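Local coordinates for conjugal transfer protein TRWB (Escherichia coli, PDB 1E9R) that probably couples the relaxosome to the type IV secretion channel in bacterial conjugation, as a hexameric, ring-helicase-like P-loop NTPase that drives DNA transfer, at residues B[83-94]-B[238-249]; B[179-187]-B[204-212]. All coordinates share one frame; numbering follows the deposited sequence.

Contact 1: B[83-94]-B[238-249]; sequences RMVIVDPNGDML and PNGGNLFITWRE
Val85, Ile86 and Val87 pair in parallel with Leu243, Phe244 and Ile245, two neighbouring strands in the central sheet of a P-loop NTPase-like domain. Strand 281-285 lies on the other side of 83-89, and strand 103-105 beyond 243-247.

Backbone bonds join the strands. Leu243 N donates to Met84 O and Ile86 N to Leu243 O. Ile245 N then donates to Ile86 O, and Asp88 N to Ile245 O at 2.7 Å. Further along, Asn90 N donates to Trp247 O.

Side chains add polar bonds at the Arg83 end. Arg83 NE meets Gly241 O at 3.1 Å, nearly straight and in the guanidinium plane. Its NH1 and NH2 go to the carbonyls of Leu235 and Trp234. Asn242 OD1 takes Met84 N from above its carbonyl plane.

Aromatic packing differs on the two faces. On the Val87 side, Pro89 lies over the Trp247 six-membered ring, with Pro89 CA 3.9 Å from its centroid. Val87 CG1 touches the edge of the indole, 3.5 Å from Trp247 CH2. The indole reaches them because CG stands between the backbone N and carbonyl carbon (chi1 71°). On the opposite face, Leu94 CD1 sits over the Phe244 ring, 4.1 Å from its centroid. Ile86 CD1 comes alongside at Phe244 CE2.

The Asp88 carboxylate faces the start of helix 92-97. Its OD1 accepts Met93 N on the syn side, and OD2 takes Leu94 N from above the carboxylate plane. These bonds fix its rotation. Thr246 CG2 packs 3.6 Å from Asp88 OD2, while Thr246 OG1 bonds Asn106.

At the far end Asn90 OD1 accepts Glu249 N at 3.1 Å, the donor tilted from the amide plane.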
loop_
_atom_site.group_PDB
_atom_site.type_symbol
_atom_site.label_atom_id
_atom_site.label_comp_id
_atom_site.label_asym_id
_atom_site.label_seq_id
_atom_site.Cartn_x
_atom_site.Cartn_y
_atom_site.Cartn_z
ATOM N N ARG B 83 -29.368 32.941 12.009
ATOM C CA ARG B 83 -28.732 33.331 10.751
ATOM C C ARG B 83 -28.038 32.087 10.192
ATOM O O ARG B 83 -27.556 31.243 10.953
ATOM C CB ARG B 83 -27.679 34.423 10.963
ATOM C CG ARG B 83 -28.223 35.811 11.221
ATOM C CD ARG B 83 -27.095 36.839 11.210
ATOM N NE ARG B 83 -26.657 37.194 9.861
ATOM C CZ ARG B 83 -25.517 37.827 9.596
ATOM N NH1 ARG B 83 -24.699 38.161 10.588
ATOM N NH2 ARG B 83 -25.199 38.152 8.347
ATOM N N MET B 84 -27.982 31.971 8.870
ATOM C CA MET B 84 -27.340 30.818 8.260
ATOM C C MET B 84 -26.829 31.031 6.836
ATOM O O MET B 84 -27.297 31.907 6.110
ATOM C CB MET B 84 -28.302 29.629 8.292
ATOM C CG MET B 84 -29.680 29.944 7.756
ATOM S SD MET B 84 -30.926 28.816 8.403
ATOM C CE MET B 84 -31.472 28.124 6.955
ATOM N N VAL B 85 -25.830 30.233 6.469
ATOM C CA VAL B 85 -25.248 30.253 5.131
ATOM C C VAL B 85 -25.631 28.892 4.573
ATOM O O VAL B 85 -25.439 27.876 5.235
ATOM C CB VAL B 85 -23.718 30.368 5.165
ATOM C CG1 VAL B 85 -23.169 30.265 3.764
ATOM C CG2 VAL B 85 -23.310 31.679 5.791
ATOM N N ILE B 86 -26.183 28.866 3.367
ATOM C CA ILE B 86 -26.614 27.611 2.771
ATOM C C ILE B 86 -25.998 27.345 1.399
ATOM O O ILE B 86 -26.094 28.178 0.489
ATOM C CB ILE B 86 -28.152 27.588 2.614
ATOM C CG1 ILE B 86 -28.814 27.824 3.970
ATOM C CG2 ILE B 86 -28.604 26.271 2.023
ATOM C CD1 ILE B 86 -30.329 27.996 3.898
ATOM N N VAL B 87 -25.347 26.190 1.268
ATOM C CA VAL B 87 -24.767 25.773 -0.003
ATOM C C VAL B 87 -26.021 25.190 -0.639
ATOM O O VAL B 87 -26.443 24.063 -0.345
ATOM C CB VAL B 87 -23.667 24.717 0.213
ATOM C CG1 VAL B 87 -23.148 24.217 -1.119
ATOM C CG2 VAL B 87 -22.529 25.337 1.010
ATOM N N ASP B 88 -26.623 26.001 -1.499
ATOM C CA ASP B 88 -27.898 25.679 -2.109
ATOM C C ASP B 88 -27.920 25.350 -3.597
ATOM O O ASP B 88 -28.006 26.234 -4.445
ATOM C CB ASP B 88 -28.845 26.843 -1.786
ATOM C CG ASP B 88 -30.266 26.586 -2.201
ATOM O OD1 ASP B 88 -30.730 25.422 -2.158
ATOM O OD2 ASP B 88 -30.923 27.585 -2.546
ATOM N N PRO B 89 -27.860 24.059 -3.928
ATOM C CA PRO B 89 -27.878 23.596 -5.317
ATOM C C PRO B 89 -29.192 23.958 -5.997
ATOM O O PRO B 89 -30.261 23.669 -5.473
ATOM C CB PRO B 89 -27.730 22.092 -5.173
ATOM C CG PRO B 89 -26.994 21.948 -3.874
ATOM C CD PRO B 89 -27.656 22.938 -3.000
ATOM N N ASN B 90 -29.108 24.580 -7.164
ATOM C CA ASN B 90 -30.296 24.964 -7.917
ATOM C C ASN B 90 -31.192 25.964 -7.204
ATOM O O ASN B 90 -32.368 26.097 -7.549
ATOM C CB ASN B 90 -31.118 23.728 -8.262
ATOM C CG ASN B 90 -30.355 22.752 -9.101
ATOM O OD1 ASN B 90 -29.823 23.110 -10.151
ATOM N ND2 ASN B 90 -30.290 21.505 -8.653
ATOM N N GLY B 91 -30.648 26.658 -6.209
ATOM C CA GLY B 91 -31.432 27.641 -5.477
ATOM C C GLY B 91 -32.749 27.151 -4.889
ATOM O O GLY B 91 -33.679 27.948 -4.698
ATOM N N ASP B 92 -32.838 25.854 -4.592
ATOM C CA ASP B 92 -34.053 25.278 -4.017
ATOM C C ASP B 92 -34.468 25.937 -2.696
ATOM O O ASP B 92 -35.615 26.337 -2.525
ATOM C CB ASP B 92 -33.880 23.778 -3.793
ATOM C CG ASP B 92 -34.973 23.195 -2.907
ATOM O OD1 ASP B 92 -36.166 23.287 -3.286
ATOM O OD2 ASP B 92 -34.644 22.649 -1.828
ATOM N N MET B 93 -33.539 26.044 -1.758
ATOM C CA MET B 93 -33.847 26.657 -0.474
ATOM C C MET B 93 -34.067 28.151 -0.604
ATOM O O MET B 93 -34.845 28.738 0.141
ATOM C CB MET B 93 -32.722 26.382 0.524
ATOM C CG MET B 93 -32.675 24.940 0.982
ATOM S SD MET B 93 -32.535 24.873 2.771
ATOM C CE MET B 93 -31.064 23.759 2.960
ATOM N N LEU B 94 -33.365 28.763 -1.552
ATOM C CA LEU B 94 -33.486 30.193 -1.802
ATOM C C LEU B 94 -34.911 30.483 -2.258
ATOM O O LEU B 94 -35.531 31.468 -1.835
ATOM C CB LEU B 94 -32.504 30.625 -2.901
ATOM C CG LEU B 94 -32.749 31.992 -3.560
ATOM C CD1 LEU B 94 -32.539 33.109 -2.544
ATOM C CD2 LEU B 94 -31.821 32.167 -4.743
ATOM N N PRO B 238 -25.091 42.403 12.221
ATOM C CA PRO B 238 -26.187 41.807 12.996
ATOM C C PRO B 238 -27.478 41.745 12.198
ATOM O O PRO B 238 -28.221 40.765 12.273
ATOM C CB PRO B 238 -26.314 42.740 14.195
ATOM C CG PRO B 238 -24.952 43.378 14.297
ATOM C CD PRO B 238 -24.626 43.644 12.860
ATOM N N ASN B 239 -27.733 42.804 11.432
ATOM C CA ASN B 239 -28.934 42.884 10.612
ATOM C C ASN B 239 -28.764 42.212 9.259
ATOM O O ASN B 239 -29.666 42.256 8.422
ATOM C CB ASN B 239 -29.342 44.341 10.418
ATOM C CG ASN B 239 -29.568 45.048 11.733
ATOM O OD1 ASN B 239 -30.338 44.576 12.582
ATOM N ND2 ASN B 239 -28.895 46.185 11.920
ATOM N N GLY B 240 -27.600 41.603 9.042
ATOM C CA GLY B 240 -27.373 40.899 7.798
ATOM C C GLY B 240 -28.385 39.766 7.763
ATOM O O GLY B 240 -28.863 39.318 8.814
ATOM N N GLY B 241 -28.737 39.295 6.574
ATOM C CA GLY B 241 -29.706 38.218 6.506
ATOM C C GLY B 241 -29.036 36.861 6.461
ATOM O O GLY B 241 -28.152 36.557 7.261
ATOM N N ASN B 242 -29.479 36.043 5.515
ATOM C CA ASN B 242 -28.931 34.720 5.312
ATOM C C ASN B 242 -28.240 34.735 3.954
ATOM O O ASN B 242 -28.571 35.550 3.098
ATOM C CB ASN B 242 -30.047 33.678 5.325
ATOM C CG ASN B 242 -30.794 33.649 6.641
ATOM O OD1 ASN B 242 -30.192 33.765 7.714
ATOM N ND2 ASN B 242 -32.113 33.482 6.570
ATOM N N LEU B 243 -27.282 33.835 3.761
ATOM C CA LEU B 243 -26.546 33.769 2.507
ATOM C C LEU B 243 -26.839 32.470 1.761
ATOM O O LEU B 243 -26.687 31.385 2.312
ATOM C CB LEU B 243 -25.047 33.871 2.787
ATOM C CG LEU B 243 -24.135 34.423 1.692
ATOM C CD1 LEU B 243 -22.699 34.238 2.124
ATOM C CD2 LEU B 243 -24.376 33.717 0.383
ATOM N N PHE B 244 -27.270 32.581 0.508
ATOM C CA PHE B 244 -27.543 31.397 -0.294
ATOM C C PHE B 244 -26.530 31.301 -1.411
ATOM O O PHE B 244 -26.483 32.175 -2.281
ATOM C CB PHE B 244 -28.920 31.450 -0.936
ATOM C CG PHE B 244 -30.038 31.454 0.037
ATOM C CD1 PHE B 244 -30.374 32.617 0.724
ATOM C CD2 PHE B 244 -30.773 30.298 0.260
ATOM C CE1 PHE B 244 -31.437 32.629 1.624
ATOM C CE2 PHE B 244 -31.837 30.295 1.157
ATOM C CZ PHE B 244 -32.173 31.466 1.842
ATOM N N ILE B 245 -25.714 30.249 -1.377
ATOM C CA ILE B 245 -24.713 30.010 -2.414
ATOM C C ILE B 245 -25.362 29.018 -3.365
ATOM O O ILE B 245 -25.427 27.821 -3.091
ATOM C CB ILE B 245 -23.420 29.415 -1.827
ATOM C CG1 ILE B 245 -22.760 30.448 -0.908
ATOM C CG2 ILE B 245 -22.474 29.000 -2.951
ATOM C CD1 ILE B 245 -21.551 29.935 -0.178
ATOM N N THR B 246 -25.850 29.533 -4.483
ATOM C CA THR B 246 -26.547 28.713 -5.458
ATOM C C THR B 246 -25.759 28.538 -6.744
ATOM O O THR B 246 -24.739 29.199 -6.958
ATOM C CB THR B 246 -27.893 29.355 -5.826
ATOM O OG1 THR B 246 -27.645 30.602 -6.496
ATOM C CG2 THR B 246 -28.732 29.620 -4.571
ATOM N N TRP B 247 -26.253 27.643 -7.596
ATOM C CA TRP B 247 -25.648 27.374 -8.894
ATOM C C TRP B 247 -26.523 26.358 -9.609
ATOM O O TRP B 247 -27.153 25.522 -8.965
ATOM C CB TRP B 247 -24.219 26.837 -8.726
ATOM C CG TRP B 247 -24.137 25.439 -8.185
ATOM C CD1 TRP B 247 -24.111 24.280 -8.910
ATOM C CD2 TRP B 247 -24.106 25.048 -6.807
ATOM N NE1 TRP B 247 -24.069 23.196 -8.069
ATOM C CE2 TRP B 247 -24.064 23.640 -6.772
ATOM C CE3 TRP B 247 -24.112 25.753 -5.597
ATOM C CZ2 TRP B 247 -24.031 22.923 -5.577
ATOM C CZ3 TRP B 247 -24.078 25.037 -4.411
ATOM C CH2 TRP B 247 -24.038 23.636 -4.411
ATOM N N ARG B 248 -26.600 26.451 -10.932
ATOM C CA ARG B 248 -27.397 25.492 -11.687
ATOM C C ARG B 248 -26.492 24.282 -11.823
ATOM O O ARG B 248 -25.325 24.414 -12.190
ATOM C CB ARG B 248 -27.808 26.082 -13.042
ATOM C CG ARG B 248 -29.200 26.740 -12.987
ATOM C CD ARG B 248 -29.518 27.606 -14.195
ATOM N NE ARG B 248 -28.904 27.131 -15.436
ATOM C CZ ARG B 248 -29.224 26.003 -16.075
ATOM N NH1 ARG B 248 -30.174 25.196 -15.599
ATOM N NH2 ARG B 248 -28.591 25.686 -17.205
ATOM N N GLU B 249 -27.019 23.104 -11.511
ATOM C CA GLU B 249 -26.195 21.907 -11.528
ATOM C C GLU B 249 -25.448 21.493 -12.785
ATOM O O GLU B 249 -24.469 20.750 -12.683
ATOM C CB GLU B 249 -26.981 20.716 -10.985
ATOM C CG GLU B 249 -28.267 20.387 -11.696
ATOM C CD GLU B 249 -28.991 19.236 -11.008
ATOM O OE1 GLU B 249 -28.498 18.774 -9.946
ATOM O OE2 GLU B 249 -30.047 18.796 -11.523
#

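Contact 2: B[179-187]-B[204-212]; sequences ATFDDLRGF and SKALTSARF
Phe181 lays one ring face over Leu207 CD1, which sits 3.5 Å from the ring centroid in a CH-pi contact. The two side chains come from opposite directions, and the methyl is displaced toward the CE1-CZ rim. At the ring edge, Ser204 O lies in plane, 3.4 Å from Phe181 CZ. The Thr208 side chain crosses that of Phe181 at about a right angle, with Thr208 OG1 3.6 Å from Phe181 CE1. That hydroxyl bonds Ser200 of a neighbouring subunit.

Leu184 CD1 meets the other Leu207 methyl, CD2, at 3.8 Å. Leu184 and Arg211 slide past each other in opposite directions. Leu184 CD1 thus touches both the aliphatic chain and NH1 of Arg211.

This is a near-perpendicular packing of helices 181-188 and 201-217, in the helical part of the subunit, TrwB's all-alpha domain. A neighbouring subunit packs on Phe181 and Arg211. The short segment axes stand at 95° and 12.1 Å apart, a separation spanned by the side chains of Phe181, Leu184, Leu207 and Arg211. Thr180 is the N-cap of the first helix, its OG1 accepting Asp183 N.

Arg211 bends at chi2 and chi3 (-98° and -93°), which carries its guanidinium to the Ala179 carbonyl, just before the N-cap. NH1 and NH2 both point end-on at Ala179 O, which lies in the guanidinium plane. The 2.5 Å from Arg211 NH2 to Ala179 O is improbably short, its exact value doubtful. A leucine at Arg211 would probably leave that carbonyl without its guanidinium donors.

Beside the phenylalanine, Arg185 NH2 lies 3.2 Å from Ser204 OG, near the guanidinium plane, while its NE bonds the carbonyl of Phe197.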
loop_
_atom_site.group_PDB
_atom_site.type_symbol
_atom_site.label_atom_id
_atom_site.label_comp_id
_atom_site.label_asym_id
_atom_site.label_seq_id
_atom_site.Cartn_x
_atom_site.Cartn_y
_atom_site.Cartn_z
ATOM N N ALA B 179 0.283 36.765 -19.092
ATOM C CA ALA B 179 1.531 37.463 -19.360
ATOM C C ALA B 179 2.602 36.416 -19.614
ATOM O O ALA B 179 2.548 35.330 -19.049
ATOM C CB ALA B 179 1.916 38.326 -18.171
ATOM N N THR B 180 3.574 36.728 -20.468
ATOM C CA THR B 180 4.634 35.765 -20.749
ATOM C C THR B 180 5.438 35.521 -19.482
ATOM O O THR B 180 5.447 36.336 -18.556
ATOM C CB THR B 180 5.620 36.257 -21.838
ATOM O OG1 THR B 180 6.420 37.317 -21.308
ATOM C CG2 THR B 180 4.874 36.752 -23.066
ATOM N N PHE B 181 6.116 34.383 -19.463
ATOM C CA PHE B 181 6.944 33.982 -18.339
ATOM C C PHE B 181 7.829 35.124 -17.893
ATOM O O PHE B 181 7.914 35.434 -16.706
ATOM C CB PHE B 181 7.836 32.827 -18.757
ATOM C CG PHE B 181 8.019 31.782 -17.701
ATOM C CD1 PHE B 181 6.942 31.005 -17.277
ATOM C CD2 PHE B 181 9.281 31.514 -17.189
ATOM C CE1 PHE B 181 7.120 29.969 -16.368
ATOM C CE2 PHE B 181 9.469 30.476 -16.276
ATOM C CZ PHE B 181 8.383 29.702 -15.868
ATOM N N ASP B 182 8.491 35.745 -18.863
ATOM C CA ASP B 182 9.396 36.848 -18.581
ATOM C C ASP B 182 8.735 38.095 -18.026
ATOM O O ASP B 182 9.239 38.684 -17.073
ATOM C CB ASP B 182 10.188 37.219 -19.828
ATOM C CG ASP B 182 11.082 36.095 -20.301
ATOM O OD1 ASP B 182 10.960 34.958 -19.786
ATOM O OD2 ASP B 182 11.909 36.349 -21.198
ATOM N N ASP B 183 7.621 38.513 -18.617
ATOM C CA ASP B 183 6.949 39.707 -18.127
ATOM C C ASP B 183 6.460 39.494 -16.717
ATOM O O ASP B 183 6.498 40.418 -15.901
ATOM C CB ASP B 183 5.776 40.072 -19.022
ATOM C CG ASP B 183 6.220 40.547 -20.381
ATOM O OD1 ASP B 183 7.174 41.350 -20.438
ATOM O OD2 ASP B 183 5.612 40.126 -21.389
ATOM N N LEU B 184 5.998 38.273 -16.437
ATOM C CA LEU B 184 5.506 37.929 -15.109
ATOM C C LEU B 184 6.660 38.131 -14.149
ATOM O O LEU B 184 6.533 38.828 -13.140
ATOM C CB LEU B 184 5.065 36.474 -15.058
ATOM C CG LEU B 184 3.997 36.125 -14.019
ATOM C CD1 LEU B 184 3.955 34.614 -13.875
ATOM C CD2 LEU B 184 4.286 36.778 -12.681
ATOM N N ARG B 185 7.789 37.508 -14.476
ATOM C CA ARG B 185 9.002 37.621 -13.671
ATOM C C ARG B 185 9.280 39.089 -13.350
ATOM O O ARG B 185 9.562 39.444 -12.211
ATOM C CB ARG B 185 10.192 37.039 -14.433
ATOM C CG ARG B 185 10.233 35.521 -14.513
ATOM C CD ARG B 185 11.163 34.975 -13.451
ATOM N NE ARG B 185 11.323 33.526 -13.516
ATOM C CZ ARG B 185 11.801 32.867 -14.564
ATOM N NH1 ARG B 185 12.156 33.527 -15.653
ATOM N NH2 ARG B 185 11.915 31.547 -14.525
ATOM N N GLY B 186 9.198 39.939 -14.367
ATOM C CA GLY B 186 9.444 41.355 -14.165
ATOM C C GLY B 186 8.424 41.978 -13.233
ATOM O O GLY B 186 8.767 42.807 -12.381
ATOM N N PHE B 187 7.161 41.587 -13.397
ATOM C CA PHE B 187 6.109 42.109 -12.542
ATOM C C PHE B 187 6.395 41.700 -11.102
ATOM O O PHE B 187 6.223 42.485 -10.172
ATOM C CB PHE B 187 4.748 41.565 -12.952
ATOM C CG PHE B 187 3.627 42.128 -12.145
ATOM C CD1 PHE B 187 3.154 43.410 -12.393
ATOM C CD2 PHE B 187 3.085 41.409 -11.089
ATOM C CE1 PHE B 187 2.157 43.972 -11.601
ATOM C CE2 PHE B 187 2.088 41.957 -10.288
ATOM C CZ PHE B 187 1.623 43.244 -10.545
ATOM N N SER B 204 11.802 27.405 -12.321
ATOM C CA SER B 204 10.970 27.636 -13.502
ATOM C C SER B 204 9.819 26.656 -13.517
ATOM O O SER B 204 8.695 27.003 -13.882
ATOM C CB SER B 204 11.780 27.454 -14.791
ATOM O OG SER B 204 12.689 28.524 -14.984
ATOM N N LYS B 205 10.120 25.422 -13.135
ATOM C CA LYS B 205 9.125 24.372 -13.084
ATOM C C LYS B 205 8.072 24.739 -12.045
ATOM O O LYS B 205 6.862 24.561 -12.257
ATOM C CB LYS B 205 9.791 23.061 -12.711
ATOM C CG LYS B 205 8.809 21.962 -12.442
ATOM C CD LYS B 205 9.515 20.659 -12.156
ATOM C CE LYS B 205 8.500 19.577 -11.803
ATOM N NZ LYS B 205 9.152 18.278 -11.486
ATOM N N ALA B 206 8.545 25.260 -10.916
ATOM C CA ALA B 206 7.660 25.682 -9.844
ATOM C C ALA B 206 6.716 26.773 -10.353
ATOM O O ALA B 206 5.511 26.704 -10.128
ATOM C CB ALA B 206 8.474 26.187 -8.675
ATOM N N LEU B 207 7.259 27.768 -11.057
ATOM C CA LEU B 207 6.441 28.858 -11.601
ATOM C C LEU B 207 5.399 28.283 -12.550
ATOM O O LEU B 207 4.220 28.625 -12.465
ATOM C CB LEU B 207 7.301 29.865 -12.374
ATOM C CG LEU B 207 6.900 31.350 -12.372
ATOM C CD1 LEU B 207 7.402 32.022 -13.643
ATOM C CD2 LEU B 207 5.404 31.493 -12.275
ATOM N N THR B 208 5.846 27.417 -13.461
ATOM C CA THR B 208 4.956 26.785 -14.429
ATOM C C THR B 208 3.820 26.086 -13.710
ATOM O O THR B 208 2.665 26.180 -14.129
ATOM C CB THR B 208 5.688 25.732 -15.285
ATOM O OG1 THR B 208 6.557 26.382 -16.213
ATOM C CG2 THR B 208 4.704 24.909 -16.060
ATOM N N SER B 209 4.153 25.378 -12.632
ATOM C CA SER B 209 3.145 24.664 -11.852
ATOM C C SER B 209 2.116 25.609 -11.249
ATOM O O SER B 209 0.913 25.339 -11.284
ATOM C CB SER B 209 3.811 23.863 -10.746
ATOM O OG SER B 209 4.480 22.760 -11.306
ATOM N N ALA B 210 2.599 26.714 -10.696
ATOM C CA ALA B 210 1.734 27.714 -10.098
ATOM C C ALA B 210 0.745 28.207 -11.154
ATOM O O ALA B 210 -0.454 28.234 -10.917
ATOM C CB ALA B 210 2.580 28.874 -9.564
ATOM N N ARG B 211 1.261 28.585 -12.324
ATOM C CA ARG B 211 0.438 29.083 -13.428
ATOM C C ARG B 211 -0.729 28.152 -13.733
ATOM O O ARG B 211 -1.866 28.589 -13.904
ATOM C CB ARG B 211 1.303 29.246 -14.677
ATOM C CG ARG B 211 2.460 30.203 -14.481
ATOM C CD ARG B 211 2.137 31.593 -15.008
ATOM N NE ARG B 211 2.582 31.775 -16.385
ATOM C CZ ARG B 211 2.473 32.910 -17.070
ATOM N NH1 ARG B 211 1.919 33.984 -16.521
ATOM N NH2 ARG B 211 2.967 32.978 -18.300
ATOM N N PHE B 212 -0.438 26.864 -13.806
ATOM C CA PHE B 212 -1.458 25.869 -14.084
ATOM C C PHE B 212 -2.520 25.807 -12.989
ATOM O O PHE B 212 -3.710 25.774 -13.280
ATOM C CB PHE B 212 -0.808 24.501 -14.269
ATOM C CG PHE B 212 -0.280 24.275 -15.643
ATOM C CD1 PHE B 212 -1.104 24.462 -16.751
ATOM C CD2 PHE B 212 1.030 23.859 -15.837
ATOM C CE1 PHE B 212 -0.631 24.234 -18.030
ATOM C CE2 PHE B 212 1.516 23.628 -17.124
ATOM C CZ PHE B 212 0.687 23.814 -18.219
#

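The two contacts lie in different parts of one chain, their centres 37 Å apart and their nearest atoms about 21 Å apart. Contact 1 is in the central mixed sheet, its centre about 13 Å from the centre of the chain. Contact 2 is in a helical region, its centre about 34 Å from that point. Along the chain contact 2 is nested inside contact 1. Strands 83-89 and 103-105 come first, then the helices holding 179-187 and 204-212, then strand 243-247, which enters the sheet between those two strands. Contact 1 thus brings together the chain before and after the excursion. Contact 2 joins two of its helices, which touch neighbouring subunits of the six-chain assembly.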